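Translation initiation factor eIF2b-like protein,Translation initiation factor eIF2b-like protein (Chaetomium thermophilum, PDB 4ZEM) probably acts in guanine nucleotide exchange during translation initiation, as the beta subunit of the eIF2B complex, a heterodecamer of two sets of five different subunits. Local coordinates at residues A[259-262]-A[263-267]; A[351-354]-A[355-358]. All coordinates share one frame; numbering follows the deposited sequence.

Contact 1 (A[259-262]-A[263-267]); sequences MAYI and PRVNK
The carbonyl oxygen of I262 takes a weak hydrogen bond from V265 N, 3.0 Å from N to O and bent to 131° at the hydrogen. One residue earlier the same i to i+3 pattern appears, R264 N reaching Y261 O at 3.1 Å, also weakly. These two consecutive turns carry the chain from helix 258-261 towards strand 267-271 of the mainly parallel, Rossmann-like sheet. P263 N has no hydrogen to offer the preceding turn; P263 CD instead lies 3.4 Å from A260 O.

Y261 and R264 extend side by side in the same direction. The tyrosine torsion, with CG anti to the backbone N (chi1 -174°), swings the ring under R264 CB, which stands over the centre of one face, 4.2 Å from the centroid, in a CH-pi contact. The arginine's own first torsion, likewise anti (178°), sends R264 CG out towards the hydroxyl end of the ring, 3.9 Å from Y261 OH; the chain then bends at chi2 and leads the guanidinium away from the segment. R264 also makes a cation-pi contact with Y194 of strand 194-198, which Y261 touches too. V265 approaches the ring obliquely, with CG1 3.7 Å from Y261 CE2.

K299 NZ hydrogen-bonds to P263 O, while I262 packs on A293 of helix 287-296. Between the two buried residues of the turn, the I262 and V265 branches only graze each other, CG2 to CG2 at 4.5 Å.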
ATOM      1  N   MET A 259     -21.590  19.940   4.279  1.00 72.37           N
ATOM      2  CA  MET A 259     -21.064  20.902   5.234  1.00 79.85           C
ATOM      3  C   MET A 259     -22.050  21.137   6.368  1.00 76.11           C
ATOM      4  O   MET A 259     -21.663  21.293   7.525  1.00 77.34           O
ATOM      5  CB  MET A 259     -20.762  22.221   4.524  1.00 89.27           C
ATOM      6  CG  MET A 259     -19.589  22.986   5.081  1.00 93.62           C
ATOM      7  SD  MET A 259     -18.071  22.042   4.879  1.00132.48           S
ATOM      8  CE  MET A 259     -18.168  21.608   3.146  1.00 74.73           C
ATOM      9  N   ALA A 260     -23.331  21.143   6.028  1.00 73.72           N
ATOM     10  CA  ALA A 260     -24.392  21.307   7.011  1.00 68.90           C
ATOM     11  C   ALA A 260     -24.507  20.106   7.953  1.00 71.05           C
ATOM     12  O   ALA A 260     -24.839  20.265   9.125  1.00 79.26           O
ATOM     13  CB  ALA A 260     -25.721  21.560   6.313  1.00 64.15           C
ATOM     14  N   TYR A 261     -24.222  18.909   7.446  1.00 62.86           N
ATOM     15  CA  TYR A 261     -24.503  17.692   8.201  1.00 46.02           C
ATOM     16  C   TYR A 261     -23.346  17.155   9.044  1.00 59.78           C
ATOM     17  O   TYR A 261     -23.584  16.390   9.979  1.00 57.24           O
ATOM     18  CB  TYR A 261     -24.940  16.588   7.220  1.00 44.10           C
ATOM     19  CG  TYR A 261     -25.401  15.313   7.880  1.00 57.45           C
ATOM     20  CD1 TYR A 261     -26.725  15.161   8.271  1.00 59.81           C
ATOM     21  CD2 TYR A 261     -24.519  14.268   8.126  1.00 39.49           C
ATOM     22  CE1 TYR A 261     -27.161  14.006   8.881  1.00 47.34           C
ATOM     23  CE2 TYR A 261     -24.945  13.112   8.748  1.00 44.52           C
ATOM     24  CZ  TYR A 261     -26.272  12.988   9.120  1.00 44.15           C
ATOM     25  OH  TYR A 261     -26.719  11.843   9.728  1.00 44.15           O
ATOM     26  N   ILE A 262     -22.122  17.617   8.793  1.00 57.12           N
ATOM     27  CA  ILE A 262     -20.961  17.151   9.563  1.00 61.06           C
ATOM     28  C   ILE A 262     -21.061  17.318  11.093  1.00 67.18           C
ATOM     29  O   ILE A 262     -20.633  16.424  11.826  1.00 71.23           O
ATOM     30  CB  ILE A 262     -19.657  17.812   9.048  1.00 68.29           C
ATOM     31  CG1 ILE A 262     -19.369  17.309   7.631  1.00 73.76           C
ATOM     32  CG2 ILE A 262     -18.482  17.485   9.953  1.00 71.46           C
ATOM     33  CD1 ILE A 262     -17.912  17.034   7.317  1.00 73.59           C
ATOM     34  N   PRO A 263     -21.641  18.426  11.587  1.00 60.01           N
ATOM     35  CA  PRO A 263     -21.780  18.535  13.047  1.00 62.44           C
ATOM     36  C   PRO A 263     -22.520  17.372  13.710  1.00 62.10           C
ATOM     37  O   PRO A 263     -22.217  17.035  14.852  1.00 58.16           O
ATOM     38  CB  PRO A 263     -22.563  19.822  13.206  1.00 51.57           C
ATOM     39  CG  PRO A 263     -22.084  20.617  12.053  1.00 60.67           C
ATOM     40  CD  PRO A 263     -22.023  19.686  10.926  1.00 64.82           C
ATOM     41  N   ARG A 264     -23.494  16.793  13.015  1.00 57.16           N
ATOM     42  CA  ARG A 264     -24.176  15.593  13.495  1.00 51.55           C
ATOM     43  C   ARG A 264     -23.231  14.399  13.749  1.00 55.85           C
ATOM     44  O   ARG A 264     -23.374  13.708  14.758  1.00 65.51           O
ATOM     45  CB  ARG A 264     -25.295  15.195  12.529  1.00 53.68           C
ATOM     46  CG  ARG A 264     -26.036  13.920  12.933  1.00 54.49           C
ATOM     47  CD  ARG A 264     -26.644  14.067  14.340  1.00 59.85           C
ATOM     48  NE  ARG A 264     -27.518  12.957  14.727  1.00 60.15           N
ATOM     49  CZ  ARG A 264     -27.152  11.945  15.512  1.00 68.48           C
ATOM     50  NH1 ARG A 264     -28.022  10.990  15.811  1.00 78.48           N
ATOM     51  NH2 ARG A 264     -25.911  11.867  15.975  1.00 62.90           N
ATOM     52  N   VAL A 265     -22.327  14.116  12.806  1.00 48.18           N
ATOM     53  CA  VAL A 265     -21.543  12.870  12.825  1.00 48.85           C
ATOM     54  C   VAL A 265     -20.555  12.800  13.994  1.00 42.76           C
ATOM     55  O   VAL A 265     -20.169  13.820  14.557  1.00 42.46           O
ATOM     56  CB  VAL A 265     -20.761  12.653  11.502  1.00 43.52           C
ATOM     57  CG1 VAL A 265     -21.616  13.050  10.305  1.00 45.90           C
ATOM     58  CG2 VAL A 265     -19.445  13.414  11.506  1.00 44.08           C
ATOM     59  N   ASN A 266     -20.221  11.584  14.413  1.00 47.54           N
ATOM     60  CA  ASN A 266     -19.231  11.367  15.471  1.00 42.75           C
ATOM     61  C   ASN A 266     -17.787  11.375  14.969  1.00 47.65           C
ATOM     62  O   ASN A 266     -16.890  11.865  15.650  1.00 52.70           O
ATOM     63  CB  ASN A 266     -19.529  10.056  16.184  1.00 37.99           C
ATOM     64  CG  ASN A 266     -20.804  10.124  16.987  1.00 41.78           C
ATOM     65  OD1 ASN A 266     -21.802   9.495  16.636  1.00 41.84           O
ATOM     66  ND2 ASN A 266     -20.780  10.885  18.075  1.00 46.87           N
ATOM     67  N   LYS A 267     -17.564  10.793  13.796  1.00 45.47           N
ATOM     68  CA  LYS A 267     -16.225  10.698  13.233  1.00 49.20           C
ATOM     69  C   LYS A 267     -16.273  10.571  11.718  1.00 49.01           C
ATOM     70  O   LYS A 267     -17.282  10.156  11.148  1.00 48.24           O
ATOM     71  CB  LYS A 267     -15.462   9.512  13.825  1.00 45.22           C
ATOM     72  CG  LYS A 267     -16.183   8.182  13.707  1.00 42.57           C
ATOM     73  CD  LYS A 267     -15.719   7.223  14.791  1.00 50.38           C
ATOM     74  CE  LYS A 267     -15.927   7.816  16.171  1.00 53.67           C
ATOM     75  NZ  LYS A 267     -15.531   6.866  17.241  1.00 64.85           N
TER

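Contact 2 (A[351-354]-A[355-358])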
ATOM      1  N   TYR A 351      -4.854  16.384  -1.512  1.00 56.55           N
ATOM      2  CA  TYR A 351      -3.852  16.209  -0.486  1.00 54.22           C
ATOM      3  C   TYR A 351      -4.411  16.721   0.836  1.00 60.84           C
ATOM      4  O   TYR A 351      -5.018  17.789   0.892  1.00 67.57           O
ATOM      5  CB  TYR A 351      -2.563  16.934  -0.871  1.00 57.13           C
ATOM      6  CG  TYR A 351      -1.574  17.093   0.255  1.00 60.21           C
ATOM      7  CD1 TYR A 351      -0.690  16.069   0.572  1.00 55.96           C
ATOM      8  CD2 TYR A 351      -1.497  18.278   0.978  1.00 57.10           C
ATOM      9  CE1 TYR A 351       0.228  16.209   1.596  1.00 59.47           C
ATOM     10  CE2 TYR A 351      -0.580  18.430   2.001  1.00 56.41           C
ATOM     11  CZ  TYR A 351       0.281  17.391   2.306  1.00 66.61           C
ATOM     12  OH  TYR A 351       1.198  17.526   3.322  1.00 56.72           O
ATOM     13  N   ILE A 352      -4.240  15.942   1.893  1.00 56.88           N
ATOM     14  CA  ILE A 352      -4.655  16.395   3.208  1.00 51.62           C
ATOM     15  C   ILE A 352      -3.410  16.610   4.051  1.00 53.37           C
ATOM     16  O   ILE A 352      -2.631  15.678   4.251  1.00 50.73           O
ATOM     17  CB  ILE A 352      -5.586  15.378   3.886  1.00 47.15           C
ATOM     18  CG1 ILE A 352      -6.878  15.230   3.083  1.00 46.30           C
ATOM     19  CG2 ILE A 352      -5.877  15.789   5.323  1.00 45.45           C
ATOM     20  CD1 ILE A 352      -7.901  14.347   3.739  1.00 51.38           C
ATOM     21  N   PRO A 353      -3.212  17.840   4.548  1.00 64.29           N
ATOM     22  CA  PRO A 353      -2.062  18.131   5.409  1.00 50.16           C
ATOM     23  C   PRO A 353      -2.234  17.450   6.772  1.00 55.64           C
ATOM     24  O   PRO A 353      -3.366  17.146   7.157  1.00 51.20           O
ATOM     25  CB  PRO A 353      -2.076  19.660   5.511  1.00 53.48           C
ATOM     26  CG  PRO A 353      -3.479  20.045   5.259  1.00 53.82           C
ATOM     27  CD  PRO A 353      -4.051  19.029   4.316  1.00 64.85           C
ATOM     28  N   PRO A 354      -1.125  17.188   7.483  1.00 56.12           N
ATOM     29  CA  PRO A 354      -1.182  16.432   8.745  1.00 53.98           C
ATOM     30  C   PRO A 354      -2.029  17.077   9.855  1.00 53.97           C
ATOM     31  O   PRO A 354      -2.555  16.355  10.706  1.00 50.03           O
ATOM     32  CB  PRO A 354       0.293  16.358   9.164  1.00 46.33           C
ATOM     33  CG  PRO A 354       0.948  17.517   8.458  1.00 49.42           C
ATOM     34  CD  PRO A 354       0.255  17.577   7.137  1.00 49.47           C
ATOM     35  N   ASP A 355      -2.161  18.399   9.850  1.00 48.50           N
ATOM     36  CA  ASP A 355      -2.969  19.089  10.856  1.00 60.55           C
ATOM     37  C   ASP A 355      -4.434  18.647  10.839  1.00 61.93           C
ATOM     38  O   ASP A 355      -5.090  18.625  11.878  1.00 75.00           O
ATOM     39  CB  ASP A 355      -2.868  20.604  10.677  1.00 60.20           C
ATOM     40  CG  ASP A 355      -1.736  21.205  11.488  1.00 93.44           C
ATOM     41  OD1 ASP A 355      -0.912  20.427  12.017  1.00 99.71           O
ATOM     42  OD2 ASP A 355      -1.669  22.448  11.609  1.00109.11           O
ATOM     43  N   LEU A 356      -4.941  18.329   9.650  1.00 52.86           N
ATOM     44  CA  LEU A 356      -6.321  17.867   9.462  1.00 52.49           C
ATOM     45  C   LEU A 356      -6.546  16.396   9.820  1.00 58.96           C
ATOM     46  O   LEU A 356      -7.688  15.939   9.853  1.00 71.40           O
ATOM     47  CB  LEU A 356      -6.774  18.106   8.021  1.00 50.89           C
ATOM     48  CG  LEU A 356      -6.872  19.586   7.637  1.00 60.80           C
ATOM     49  CD1 LEU A 356      -7.364  19.776   6.204  1.00 58.39           C
ATOM     50  CD2 LEU A 356      -7.759  20.334   8.626  1.00 57.74           C
ATOM     51  N   VAL A 357      -5.471  15.644  10.037  1.00 42.21           N
ATOM     52  CA  VAL A 357      -5.599  14.213  10.342  1.00 47.23           C
ATOM     53  C   VAL A 357      -5.363  13.881  11.817  1.00 39.85           C
ATOM     54  O   VAL A 357      -4.374  14.301  12.398  1.00 47.68           O
ATOM     55  CB  VAL A 357      -4.616  13.372   9.501  1.00 49.23           C
ATOM     56  CG1 VAL A 357      -4.813  11.886   9.783  1.00 36.38           C
ATOM     57  CG2 VAL A 357      -4.791  13.673   8.028  1.00 39.08           C
ATOM     58  N   ASP A 358      -6.260  13.099  12.409  1.00 40.01           N
ATOM     59  CA  ASP A 358      -6.131  12.747  13.822  1.00 45.00           C
ATOM     60  C   ASP A 358      -5.510  11.375  14.046  1.00 39.86           C
ATOM     61  O   ASP A 358      -4.593  11.228  14.846  1.00 51.22           O
ATOM     62  CB  ASP A 358      -7.497  12.809  14.507  1.00 39.89           C
ATOM     63  CG  ASP A 358      -8.050  14.214  14.557  1.00 54.74           C
ATOM     64  OD1 ASP A 358      -7.511  15.029  15.336  1.00 61.34           O
ATOM     65  OD2 ASP A 358      -9.009  14.507  13.810  1.00 57.66           O
TER
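L356 folds back over I352 and P353, the residues four and three places before it, across a 3-10 turn that follows strand 349-352. Its CB lies 3.7 Å from I352 CG2 and 3.6 Å from P353 O. CG, set anti to the carbonyl carbon (chi1 -66°), moves on to the proline ring, 4.2 Å from P353 CG. From there CD1 extends away from the main chain and settles beside the same ring, 3.9 Å from P353 CD. The leucine thus meets the isoleucine methyl at its root and the pyrrolidine at its tip, crossing the isoleucine at about a right angle.

I352 CG2 is shared: V357 CG2 comes to 3.6 Å from it, again with the two side chains at roughly a right angle. Two backbone bonds fix the curve on which these groups sit. L356 N donates to P353 O at 3.2 Å, and V357 N donates to P354 O at 3.1 Å, the second somewhat straighter (153° at the hydrogen against 142°). In both, the donor stands above the carbonyl plane, off the lone-pair directions. Neither proline can donate from its own nitrogen, but both carbonyls are put to use.

On the exposed side, D355 OD1 forms a salt bridge with R369. Inward, I352 and L356 both rest on C288 of helix 287-296, while I352 pairs through its backbone with L281 and the V357 side chain touches L281, tying the turn to strand 281-284 just before the chain enters strand 359-362.

Overall arrangement
Contact 1 closes before contact 2 opens along the chain, and both belong to the region shared by the eIF-2B alpha/beta/delta family. Their centres lie 18 Å apart, on the same side of the chain's centre, and their nearest atoms are about 8 Å apart without touching. Each is a turn delivering the chain to a parallel strand of the seven-stranded sheet: 259-267 leads into 267-271, 351-358 into 359-362, with strand 301-304 between these two. Helix 287-296 is the shared neighbour, taking side chains of M259 and I262 from contact 1 and of I352 and L356 from contact 2. Contact 2 additionally joins the small antiparallel sheet to the main one.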